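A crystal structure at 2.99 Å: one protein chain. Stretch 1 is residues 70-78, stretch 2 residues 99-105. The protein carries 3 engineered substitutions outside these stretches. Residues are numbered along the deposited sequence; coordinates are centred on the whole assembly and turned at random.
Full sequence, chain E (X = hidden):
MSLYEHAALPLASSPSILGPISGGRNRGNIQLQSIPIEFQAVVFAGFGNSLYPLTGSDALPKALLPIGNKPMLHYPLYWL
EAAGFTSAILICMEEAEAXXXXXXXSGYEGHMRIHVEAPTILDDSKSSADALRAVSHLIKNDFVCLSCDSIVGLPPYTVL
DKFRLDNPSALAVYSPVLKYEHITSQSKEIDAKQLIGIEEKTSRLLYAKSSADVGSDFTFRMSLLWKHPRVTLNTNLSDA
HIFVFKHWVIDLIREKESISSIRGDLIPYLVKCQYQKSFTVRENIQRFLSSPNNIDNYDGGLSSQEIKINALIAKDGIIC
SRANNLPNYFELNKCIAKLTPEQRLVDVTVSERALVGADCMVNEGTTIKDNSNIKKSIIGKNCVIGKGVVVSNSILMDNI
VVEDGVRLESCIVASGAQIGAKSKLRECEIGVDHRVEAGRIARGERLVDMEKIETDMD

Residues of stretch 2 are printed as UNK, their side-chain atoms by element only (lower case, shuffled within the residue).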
# COMPACT_ATOMS: atom_id res chain seq x y z
N LYS E 70 -33.17 63.58 -5.77
CA LYS E 70 -34.18 62.53 -5.86
C LYS E 70 -34.98 62.53 -4.57
O LYS E 70 -34.41 62.63 -3.49
CB LYS E 70 -33.54 61.16 -6.10
CG LYS E 70 -32.86 60.99 -7.44
CD LYS E 70 -32.23 59.61 -7.56
CE LYS E 70 -31.53 59.44 -8.90
NZ LYS E 70 -30.84 58.12 -8.98
N PRO E 71 -36.32 62.44 -4.69
CA PRO E 71 -37.21 62.43 -3.52
C PRO E 71 -36.81 61.37 -2.49
O PRO E 71 -36.23 60.35 -2.85
CB PRO E 71 -38.57 62.11 -4.13
CG PRO E 71 -38.48 62.64 -5.52
CD PRO E 71 -37.07 62.38 -5.95
N MET E 72 -37.12 61.64 -1.23
CA MET E 72 -36.74 60.77 -0.12
C MET E 72 -37.24 59.35 -0.30
O MET E 72 -36.56 58.39 0.05
CB MET E 72 -37.27 61.35 1.20
CG MET E 72 -36.65 60.76 2.44
SD MET E 72 -37.29 61.54 3.93
CE MET E 72 -36.74 63.23 3.69
N LEU E 73 -38.44 59.22 -0.85
CA LEU E 73 -39.10 57.93 -1.02
C LEU E 73 -38.37 57.01 -2.01
O LEU E 73 -38.55 55.80 -1.98
CB LEU E 73 -40.55 58.13 -1.47
CG LEU E 73 -41.48 56.92 -1.45
CD1 LEU E 73 -41.88 56.58 -0.02
CD2 LEU E 73 -42.71 57.18 -2.31
N HIS E 74 -37.56 57.61 -2.87
CA HIS E 74 -36.87 56.87 -3.92
C HIS E 74 -35.95 55.77 -3.39
O HIS E 74 -35.82 54.71 -4.01
CB HIS E 74 -36.05 57.84 -4.79
CG HIS E 74 -35.02 57.17 -5.64
ND1 HIS E 74 -33.72 56.96 -5.21
CD2 HIS E 74 -35.08 56.65 -6.89
CE1 HIS E 74 -33.04 56.35 -6.16
NE2 HIS E 74 -33.84 56.15 -7.19
N TYR E 75 -35.33 56.01 -2.24
CA TYR E 75 -34.30 55.12 -1.72
C TYR E 75 -34.84 53.87 -1.00
O TYR E 75 -34.27 52.79 -1.15
CB TYR E 75 -33.36 55.90 -0.81
CG TYR E 75 -32.70 57.04 -1.55
CD1 TYR E 75 -31.58 56.82 -2.34
CD2 TYR E 75 -33.22 58.33 -1.49
CE1 TYR E 75 -30.99 57.86 -3.03
CE2 TYR E 75 -32.64 59.37 -2.18
CZ TYR E 75 -31.52 59.13 -2.95
OH TYR E 75 -30.94 60.17 -3.64
N PRO E 76 -35.92 54.01 -0.21
CA PRO E 76 -36.49 52.75 0.31
C PRO E 76 -37.04 51.87 -0.80
O PRO E 76 -36.88 50.65 -0.75
CB PRO E 76 -37.61 53.23 1.23
CG PRO E 76 -37.20 54.59 1.65
CD PRO E 76 -36.51 55.18 0.45
N LEU E 77 -37.67 52.48 -1.80
CA LEU E 77 -38.29 51.73 -2.89
C LEU E 77 -37.25 51.12 -3.82
O LEU E 77 -37.50 50.09 -4.45
CB LEU E 77 -39.25 52.63 -3.68
CG LEU E 77 -40.38 53.24 -2.85
CD1 LEU E 77 -41.37 53.97 -3.75
CD2 LEU E 77 -41.09 52.18 -2.03
N TYR E 78 -36.09 51.75 -3.91
CA TYR E 78 -34.99 51.23 -4.72
C TYR E 78 -34.37 50.01 -4.05
O TYR E 78 -33.97 49.06 -4.72
CB TYR E 78 -33.93 52.31 -4.94
CG TYR E 78 -32.77 51.89 -5.82
CD1 TYR E 78 -31.63 51.32 -5.26
CD2 TYR E 78 -32.80 52.07 -7.19
CE1 TYR E 78 -30.56 50.93 -6.06
CE2 TYR E 78 -31.74 51.68 -8.00
CZ TYR E 78 -30.63 51.11 -7.42
OH TYR E 78 -29.57 50.73 -8.21
N UNK E 99 -50.22 63.84 -3.84
CA UNK E 99 -48.90 64.33 -4.22
C UNK E 99 -47.92 63.17 -4.35
O UNK E 99 -47.15 63.10 -5.31
c UNK E 99 -48.90 66.74 -3.44
n UNK E 99 -49.37 68.76 -4.15
c UNK E 99 -48.38 65.35 -3.21
n UNK E 99 -49.81 67.34 -2.60
c UNK E 99 -50.07 68.56 -3.05
c UNK E 99 -48.63 67.63 -4.42
N UNK E 100 -47.95 62.26 -3.38
CA UNK E 100 -47.15 61.05 -3.43
C UNK E 100 -47.55 60.23 -4.65
O UNK E 100 -46.69 59.74 -5.39
c UNK E 100 -46.55 58.90 -2.29
c UNK E 100 -47.30 60.21 -2.15
c UNK E 100 -46.88 60.22 0.36
c UNK E 100 -46.79 60.99 -0.94
N UNK E 101 -48.85 60.09 -4.85
CA UNK E 101 -49.39 59.40 -6.02
C UNK E 101 -48.96 60.07 -7.32
O UNK E 101 -48.67 59.39 -8.31
c UNK E 101 -51.43 58.15 -5.18
n UNK E 101 -51.25 56.96 -5.75
c UNK E 101 -50.92 59.35 -5.95
o UNK E 101 -51.98 58.28 -4.09
N UNK E 102 -48.91 61.40 -7.31
CA UNK E 102 -48.54 62.16 -8.50
C UNK E 102 -47.09 61.89 -8.91
O UNK E 102 -46.78 61.81 -10.10
c UNK E 102 -48.75 63.65 -8.26
N UNK E 103 -46.21 61.76 -7.92
CA UNK E 103 -44.81 61.48 -8.20
C UNK E 103 -44.63 60.05 -8.68
O UNK E 103 -43.73 59.75 -9.47
c UNK E 103 -39.59 59.24 -6.80
c UNK E 103 -42.27 59.11 -5.87
c UNK E 103 -41.34 58.13 -5.56
c UNK E 103 -40.52 60.23 -7.12
c UNK E 103 -43.94 61.74 -6.97
c UNK E 103 -40.02 58.20 -6.02
n UNK E 103 -40.38 61.37 -7.87
c UNK E 103 -41.86 60.19 -6.67
c UNK E 103 -41.58 62.04 -7.90
c UNK E 103 -42.52 61.35 -7.18
N UNK E 104 -45.49 59.15 -8.20
CA UNK E 104 -45.47 57.76 -8.64
C UNK E 104 -45.97 57.66 -10.08
O UNK E 104 -45.55 56.78 -10.83
c UNK E 104 -46.77 55.94 -5.45
c UNK E 104 -45.79 56.73 -6.29
c UNK E 104 -44.43 56.05 -6.30
c UNK E 104 -46.32 56.89 -7.72
N UNK E 105 -46.87 58.57 -10.45
CA UNK E 105 -47.37 58.66 -11.81
C UNK E 105 -46.22 58.89 -12.79
O UNK E 105 -46.07 58.16 -13.77
c UNK E 105 -50.70 62.91 -11.91
n UNK E 105 -51.65 62.82 -10.98
c UNK E 105 -50.77 60.47 -12.26
n UNK E 105 -50.19 64.09 -12.21
c UNK E 105 -48.39 59.79 -11.92
n UNK E 105 -50.27 61.82 -12.53
c UNK E 105 -49.72 59.41 -12.56

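Position 99, in a helix already under way, has one carbon followed by a five-membered ring of three carbons and two nitrogens, an imidazole. It is exposed and touches nothing on stretch 1: its CB, the nearest side-chain atom, is 10.0 Å from Leu73 CD2. The ring composition names His99, which contributes here through its backbone: its O accepts the hydrogen bond from N of position 103, at 3.1 Å.

Position 100 carries four carbons, forked at the first, with one arm two carbons long; the one-carbon arm meets Leu73. Branching at CB with unequal arms identifies Ile100. It is buried, and CA-to-CB points sideways to stretch 1, yet the short arm still reaches the other side: Ile100 CG2 lies 4.2 Å from Leu73 CD2, a loose apolar contact.

Position 101 has two carbons, the second bearing one oxygen and one nitrogen, and is out of reach of stretch 1. A carboxamide this short is Asn101. Its backbone O accepts from N of position 105 at 2.9 Å.

Position 102 has a single side-chain carbon, also out of reach, and so is Ala102. This leaves a gap of two positions between the first residue that touches and the next.

Position 103 holds one carbon and then fused five- and six-membered rings of eight carbons and one nitrogen, which lie against Pro71, Leu73 and His74. Only an indole fits, hence Trp103. CA-to-CB points toward stretch 1, and chi1 is t. Pro71 lies over one face, with Pro71 CG 3.3 Å from Trp103 NE1 and 3.5 Å from Trp103 CE2. Farther along the indole, Leu73 CD2 is 3.7 Å from Trp103 CZ3, and His74 CA is 4.0 Å from Trp103 CH2.

Position 104 shows four carbons forked at the second, and its end meets Leu73 and Leu77. This isobutyl group is Leu104. Its CB starts sideways, but its end comes nearer: Leu104 CD2 is 4.5 Å from both Leu73 CD2 and Leu77 CD1, at the limit of contact.

Position 105 has three carbons, a nitrogen, then a carbon carrying two more nitrogens; it is exposed, remote from stretch 1 and touches a crystal neighbour. That guanidinium makes it Arg105.

The contact works by shape and apolar packing, with no hydrogen bond across it. Trp103 has 96 Å² covered by stretch 1, the largest share of any residue in a modest total of 252 Å². The surface it meets is organized by a type I turn from Pro71 to His74, held by His74 N to Pro71 O at 3.0 Å, which brings proline, leucine and histidine within reach of one indole. Leu73 is the hub on its own side, its CD2 meeting Ile100, Trp103 and Leu104. The rule to take away is spacing: on the helix, positions 100, 103 and 104 touch, a three-then-one step that keeps them along one side, while 99, 101, 102 and 105 make no contact with stretch 1.

Stretch 2 (99-105) HINAWLR
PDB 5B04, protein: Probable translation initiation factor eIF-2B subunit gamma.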